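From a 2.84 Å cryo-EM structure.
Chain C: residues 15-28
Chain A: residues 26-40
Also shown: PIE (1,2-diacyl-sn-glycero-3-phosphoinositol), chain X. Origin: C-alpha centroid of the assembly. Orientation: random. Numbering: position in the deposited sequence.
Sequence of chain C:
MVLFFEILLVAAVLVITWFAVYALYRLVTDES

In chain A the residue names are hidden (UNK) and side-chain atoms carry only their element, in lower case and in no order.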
# COMPACT_ATOMS: atom_id res chain seq x y z
N VAL C 15 -44.92 1.43 23.36
CA VAL C 15 -43.60 1.37 22.73
C VAL C 15 -42.55 0.92 23.73
O VAL C 15 -41.65 0.14 23.39
CB VAL C 15 -43.24 2.73 22.10
CG1 VAL C 15 -41.89 2.64 21.46
CG2 VAL C 15 -44.26 3.11 21.06
N ILE C 16 -42.66 1.38 24.97
CA ILE C 16 -41.70 0.98 26.00
C ILE C 16 -41.78 -0.53 26.25
O ILE C 16 -40.75 -1.22 26.29
CB ILE C 16 -41.97 1.77 27.29
CG1 ILE C 16 -41.36 3.16 27.19
CG2 ILE C 16 -41.46 1.03 28.50
CD1 ILE C 16 -41.82 4.10 28.24
N THR C 17 -42.99 -1.05 26.41
CA THR C 17 -43.13 -2.47 26.69
C THR C 17 -42.69 -3.32 25.50
O THR C 17 -42.01 -4.34 25.67
CB THR C 17 -44.57 -2.78 27.10
OG1 THR C 17 -44.64 -2.89 28.52
CG2 THR C 17 -45.02 -4.09 26.51
N TRP C 18 -43.03 -2.89 24.29
CA TRP C 18 -42.58 -3.61 23.11
C TRP C 18 -41.07 -3.66 23.05
O TRP C 18 -40.49 -4.70 22.74
CB TRP C 18 -43.10 -2.96 21.84
CG TRP C 18 -42.37 -3.46 20.64
CD1 TRP C 18 -42.62 -4.61 19.96
CD2 TRP C 18 -41.25 -2.85 19.99
NE1 TRP C 18 -41.73 -4.74 18.92
CE2 TRP C 18 -40.88 -3.67 18.92
CE3 TRP C 18 -40.53 -1.67 20.21
CZ2 TRP C 18 -39.83 -3.37 18.08
CZ3 TRP C 18 -39.49 -1.37 19.37
CH2 TRP C 18 -39.14 -2.21 18.32
N PHE C 19 -40.40 -2.54 23.32
CA PHE C 19 -38.94 -2.57 23.24
C PHE C 19 -38.35 -3.49 24.30
O PHE C 19 -37.37 -4.18 24.03
CB PHE C 19 -38.34 -1.18 23.37
CG PHE C 19 -36.86 -1.19 23.33
CD1 PHE C 19 -36.20 -1.20 22.12
CD2 PHE C 19 -36.11 -1.24 24.49
CE1 PHE C 19 -34.84 -1.24 22.08
CE2 PHE C 19 -34.75 -1.28 24.44
CZ PHE C 19 -34.11 -1.28 23.24
N ALA C 20 -38.91 -3.50 25.50
CA ALA C 20 -38.40 -4.41 26.52
C ALA C 20 -38.48 -5.86 26.05
O ALA C 20 -37.49 -6.60 26.09
CB ALA C 20 -39.15 -4.22 27.83
N VAL C 21 -39.65 -6.28 25.58
CA VAL C 21 -39.79 -7.68 25.20
C VAL C 21 -38.98 -7.98 23.94
O VAL C 21 -38.49 -9.09 23.78
CB VAL C 21 -41.26 -8.09 25.02
CG1 VAL C 21 -41.87 -8.46 26.36
CG2 VAL C 21 -42.04 -7.02 24.34
N TYR C 22 -38.81 -7.00 23.06
CA TYR C 22 -38.04 -7.25 21.84
C TYR C 22 -36.56 -7.37 22.13
O TYR C 22 -35.87 -8.18 21.52
CB TYR C 22 -38.29 -6.14 20.84
CG TYR C 22 -37.60 -6.34 19.51
CD1 TYR C 22 -38.07 -7.27 18.60
CD2 TYR C 22 -36.50 -5.59 19.17
CE1 TYR C 22 -37.45 -7.44 17.40
CE2 TYR C 22 -35.88 -5.76 17.96
CZ TYR C 22 -36.36 -6.69 17.08
OH TYR C 22 -35.74 -6.87 15.88
N ALA C 23 -36.04 -6.57 23.06
CA ALA C 23 -34.65 -6.73 23.47
C ALA C 23 -34.42 -8.10 24.08
O ALA C 23 -33.45 -8.79 23.73
CB ALA C 23 -34.26 -5.63 24.45
N LEU C 24 -35.32 -8.54 24.96
CA LEU C 24 -35.14 -9.88 25.53
C LEU C 24 -35.27 -10.97 24.47
O LEU C 24 -34.54 -11.97 24.51
CB LEU C 24 -36.14 -10.10 26.65
CG LEU C 24 -35.78 -9.33 27.92
CD1 LEU C 24 -36.88 -9.47 28.93
CD2 LEU C 24 -34.48 -9.84 28.47
N TYR C 25 -36.17 -10.79 23.51
CA TYR C 25 -36.36 -11.78 22.46
C TYR C 25 -35.12 -11.90 21.59
O TYR C 25 -34.66 -13.01 21.29
CB TYR C 25 -37.59 -11.41 21.65
CG TYR C 25 -37.67 -12.00 20.27
CD1 TYR C 25 -38.20 -13.26 20.07
CD2 TYR C 25 -37.26 -11.28 19.17
CE1 TYR C 25 -38.28 -13.79 18.81
CE2 TYR C 25 -37.34 -11.81 17.91
CZ TYR C 25 -37.85 -13.06 17.74
OH TYR C 25 -37.93 -13.59 16.47
N ARG C 26 -34.57 -10.77 21.15
CA ARG C 26 -33.34 -10.80 20.37
C ARG C 26 -32.18 -11.34 21.18
O ARG C 26 -31.22 -11.86 20.61
CB ARG C 26 -33.02 -9.41 19.84
CG ARG C 26 -33.96 -8.92 18.79
CD ARG C 26 -33.83 -9.71 17.52
NE ARG C 26 -32.48 -9.69 17.00
CZ ARG C 26 -32.08 -8.92 16.00
NH1 ARG C 26 -32.93 -8.10 15.41
NH2 ARG C 26 -30.82 -8.96 15.59
N LEU C 27 -32.23 -11.21 22.50
CA LEU C 27 -31.17 -11.80 23.31
C LEU C 27 -31.26 -13.31 23.33
O LEU C 27 -30.24 -14.00 23.24
CB LEU C 27 -31.23 -11.25 24.73
CG LEU C 27 -30.09 -11.63 25.67
CD1 LEU C 27 -28.88 -10.80 25.36
CD2 LEU C 27 -30.52 -11.41 27.09
N VAL C 28 -32.47 -13.86 23.45
CA VAL C 28 -32.57 -15.31 23.63
C VAL C 28 -32.69 -16.11 22.34
O VAL C 28 -32.45 -17.33 22.37
CB VAL C 28 -33.73 -15.70 24.55
CG1 VAL C 28 -33.58 -15.03 25.89
CG2 VAL C 28 -35.05 -15.36 23.91
N UNK A 26 -22.74 -9.31 34.81
CA UNK A 26 -22.58 -8.13 33.99
C UNK A 26 -23.45 -8.14 32.76
O UNK A 26 -23.82 -7.09 32.24
N UNK A 27 -23.82 -9.33 32.29
CA UNK A 27 -24.69 -9.43 31.13
C UNK A 27 -26.09 -8.95 31.47
O UNK A 27 -26.72 -8.24 30.67
c UNK A 27 -25.49 -11.11 29.40
c UNK A 27 -26.69 -12.90 27.74
c UNK A 27 -24.71 -10.87 30.64
s UNK A 27 -26.04 -12.81 29.38
N UNK A 28 -26.60 -9.31 32.64
CA UNK A 28 -27.92 -8.84 33.03
C UNK A 28 -27.89 -7.38 33.43
O UNK A 28 -28.87 -6.66 33.20
c UNK A 28 -30.14 -13.53 30.86
c UNK A 28 -29.25 -14.00 31.77
c UNK A 28 -30.53 -12.19 30.85
c UNK A 28 -29.10 -11.76 32.69
n UNK A 28 -27.84 -13.30 33.70
c UNK A 28 -28.40 -11.14 33.76
c UNK A 28 -28.45 -9.72 34.14
c UNK A 28 -28.74 -13.11 32.68
c UNK A 28 -30.02 -11.30 31.75
c UNK A 28 -27.64 -12.10 34.34
N UNK A 29 -26.79 -6.91 34.00
CA UNK A 29 -26.62 -5.47 34.18
C UNK A 29 -26.71 -4.74 32.86
O UNK A 29 -27.34 -3.69 32.77
c UNK A 29 -25.30 -5.18 34.85
o UNK A 29 -25.17 -5.93 36.02
N UNK A 30 -26.09 -5.27 31.81
CA UNK A 30 -26.13 -4.59 30.52
C UNK A 30 -27.52 -4.64 29.91
O UNK A 30 -27.97 -3.66 29.30
c UNK A 30 -25.83 -5.78 27.15
c UNK A 30 -26.68 -6.94 24.81
c UNK A 30 -26.16 -7.13 27.13
c UNK A 30 -25.11 -5.19 29.57
c UNK A 30 -26.36 -5.62 24.79
c UNK A 30 -25.95 -5.05 25.96
c UNK A 30 -25.38 -4.87 28.15
c UNK A 30 -25.24 -3.68 27.56
n UNK A 30 -25.58 -3.77 26.24
c UNK A 30 -26.58 -7.69 25.97
N UNK A 31 -28.23 -5.75 30.07
CA UNK A 31 -29.59 -5.83 29.55
C UNK A 31 -30.49 -4.81 30.24
O UNK A 31 -31.26 -4.09 29.59
c UNK A 31 -31.55 -7.32 29.21
c UNK A 31 -30.14 -7.25 29.70
c UNK A 31 -29.30 -8.21 28.92
N UNK A 32 -30.39 -4.72 31.56
CA UNK A 32 -31.18 -3.74 32.30
C UNK A 32 -30.78 -2.31 31.96
O UNK A 32 -31.64 -1.43 31.90
c UNK A 32 -33.31 -3.99 34.61
c UNK A 32 -32.09 -4.83 34.45
c UNK A 32 -31.03 -3.98 33.79
c UNK A 32 -31.58 -5.27 35.78
N UNK A 33 -29.50 -2.05 31.79
CA UNK A 33 -29.04 -0.73 31.38
C UNK A 33 -29.67 -0.32 30.06
O UNK A 33 -30.21 0.78 29.93
c UNK A 33 -27.53 -0.74 31.28
c UNK A 33 -25.74 2.39 30.92
c UNK A 33 -26.89 0.60 31.47
c UNK A 33 -26.79 1.39 32.56
n UNK A 33 -26.22 1.24 30.47
n UNK A 33 -26.07 2.50 32.19
N UNK A 34 -29.61 -1.20 29.07
CA UNK A 34 -30.18 -0.90 27.76
C UNK A 34 -31.68 -0.65 27.86
O UNK A 34 -32.20 0.33 27.30
n UNK A 34 -26.89 -2.25 22.69
c UNK A 34 -29.88 -2.05 26.81
n UNK A 34 -28.67 -2.44 24.12
c UNK A 34 -30.62 -2.04 25.52
n UNK A 34 -28.62 -3.64 22.18
c UNK A 34 -29.95 -2.96 24.54
c UNK A 34 -28.06 -2.77 22.99
N UNK A 35 -32.39 -1.50 28.60
CA UNK A 35 -33.84 -1.38 28.68
C UNK A 35 -34.25 -0.09 29.39
O UNK A 35 -35.13 0.64 28.93
c UNK A 35 -34.87 -5.07 29.08
c UNK A 35 -34.43 -2.61 29.38
c UNK A 35 -35.82 -2.35 29.84
c UNK A 35 -34.41 -3.81 28.44
N UNK A 36 -33.62 0.22 30.52
CA UNK A 36 -33.98 1.43 31.25
C UNK A 36 -33.60 2.68 30.48
O UNK A 36 -34.32 3.68 30.53
c UNK A 36 -33.32 1.43 32.62
o UNK A 36 -31.93 1.18 32.47
c UNK A 36 -33.90 0.36 33.48
N UNK A 37 -32.49 2.66 29.74
CA UNK A 37 -32.14 3.81 28.94
C UNK A 37 -33.16 4.08 27.85
O UNK A 37 -33.55 5.23 27.64
N UNK A 38 -33.60 3.04 27.15
CA UNK A 38 -34.62 3.27 26.13
C UNK A 38 -35.93 3.73 26.75
O UNK A 38 -36.64 4.56 26.16
c UNK A 38 -34.82 2.01 25.31
N UNK A 39 -36.28 3.21 27.92
CA UNK A 39 -37.47 3.69 28.62
C UNK A 39 -37.40 5.18 28.88
O UNK A 39 -38.36 5.92 28.63
o UNK A 39 -37.91 1.56 29.65
c UNK A 39 -38.74 3.51 30.74
c UNK A 39 -37.63 2.93 29.93
N UNK A 40 -36.26 5.66 29.38
CA UNK A 40 -36.12 7.09 29.66
C UNK A 40 -36.19 7.89 28.37
O UNK A 40 -36.74 8.99 28.35
c UNK A 40 -33.31 6.44 32.16
c UNK A 40 -34.71 6.53 31.67
c UNK A 40 -34.78 8.81 30.82
c UNK A 40 -34.82 7.38 30.42
P PIE X . -40.56 -6.48 14.39
O11 PIE X . -41.03 -7.62 15.47
O12 PIE X . -41.73 -6.10 13.54
O13 PIE X . -40.08 -5.26 15.13
O14 PIE X . -39.33 -7.09 13.44
C1 PIE X . -42.17 -7.36 16.23
C2 PIE X . -42.90 -8.66 16.45
C3 PIE X . -41.89 -9.76 16.81
O31 PIE X . -41.19 -9.36 17.97
O32 PIE X . -41.88 -11.14 19.16
C31 PIE X . -41.65 -9.98 19.15
C32 PIE X . -41.85 -9.15 20.42
C33 PIE X . -43.33 -9.03 20.80
C34 PIE X . -43.71 -7.64 21.31
C35 PIE X . -45.17 -7.57 21.75
C36 PIE X . -45.35 -7.32 23.25
C37 PIE X . -46.79 -6.92 23.59
C38 PIE X . -46.89 -5.50 24.16
C39 PIE X . -47.64 -4.53 23.26
C40 PIE X . -46.86 -4.17 22.00
C41 PIE X . -47.76 -3.65 20.87
O21 PIE X . -43.83 -8.49 17.50
O22 PIE X . -45.84 -8.82 16.54
C21 PIE X . -45.12 -8.06 17.09
C22 PIE X . -45.58 -6.61 17.37
C23 PIE X . -45.35 -5.68 16.16
C24 PIE X . -44.54 -4.41 16.53
C25 PIE X . -43.44 -4.07 15.50
C26 PIE X . -42.84 -2.67 15.74
C27 PIE X . -43.87 -1.70 16.32
C28 PIE X . -43.28 -0.73 17.34
C29 PIE X . -44.36 -0.19 18.28
C47 PIE X . -45.28 -1.02 18.74
C48 PIE X . -46.38 -0.50 19.67
C49 PIE X . -47.54 0.12 18.90
C50 PIE X . -48.02 1.43 19.51
C51 PIE X . -48.02 2.57 18.51
C1' PIE X . -39.03 -10.16 11.31
C2' PIE X . -38.26 -11.05 12.32
C3' PIE X . -38.60 -10.74 13.78
C4' PIE X . -38.46 -9.24 14.06
C5' PIE X . -39.38 -8.46 13.13
C6' PIE X . -38.94 -8.67 11.68
O1' PIE X . -38.51 -10.34 10.02
O2' PIE X . -38.54 -12.40 12.05
O3' PIE X . -37.71 -11.41 14.61
O4' PIE X . -37.14 -8.91 13.76
O6' PIE X . -39.78 -7.95 10.83

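Chain A positions 26–40 form one helix, running nearly antiparallel to the helix of chain C at 162°, with the axes 9.7 Å apart at closest approach.

Position 26 has no side-chain atoms, not even CB, and is Gly A26. Position 27 carries an unbranched chain of two carbons, a sulfur and a terminal carbon that reaches Leu C27, the thioether of methionine; CE of Met A27 lies 3.9 Å from CD1 of Leu C27. At position 28, one carbon leads to fused five- and six-membered rings of eight carbons and one nitrogen, an indole packed on Leu C27. This is Trp A28, whose CZ3 is 3.8 Å from CD2 of Leu C27. Position 29, one carbon and one oxygen, is Ser A29. Position 30 repeats the indole, its edge meeting Leu C27, so it is Trp A30; CZ3 is 3.9 Å from CD1 of Leu C27.

Position 31 has three carbons, forked at the first, touching Leu C24 and Leu C27: Val A31. Its CG1 lies 3.9 Å from CD2 of Leu C24, and its CG2 is 3.9 Å from CD2 of Leu C27. Position 32, four carbons forked at the second, is Leu A32. Position 33, a carbon bearing a five-membered ring with two nitrogens, is His A33. Position 34 has three carbons, a nitrogen and a carbon holding two more nitrogens, a guanidinium, and its chain passes Phe C19. Arg A34 brings its CG to 4.2 Å from CZ of Phe C19.

Position 35 has four carbons forked at the first, with one two-carbon arm, and packs on Ala C20 and Ala C23: Ile A35. Its CG2 is 4.3 Å from CB of Ala C20. Position 36, a carbon bearing one oxygen and one carbon, points away and is Thr A36. Position 37 lacks a side chain: Gly A37. Position 38 has a single carbon against Phe C19, making it Ala A38, with CB 3.4 Å from CE2 of Phe C19. Position 39 matches 36 in composition, and its oxygen approaches Ile C16; in Thr A39, OG1 is 3.8 Å from CG2 of Ile C16 and donates to O of Ile A35 (3.0 Å). Position 40, branched like 35 but pointing away, is Ile A40.

No hydrogen bond crosses between the helices, so the contact rests on apolar packing that buries 550 Å², both sides summed. Leu C27 fits as a knob among Met A27, Trp A28, Trp A30 and Val A31, while small Ala C20 accompanies close backbone approach near Ile A35, and CB of Ala C23 packs on CG1 of Ile A35 (4.4 Å).

Chain A (26-40) GMWSWVLHRITGATI
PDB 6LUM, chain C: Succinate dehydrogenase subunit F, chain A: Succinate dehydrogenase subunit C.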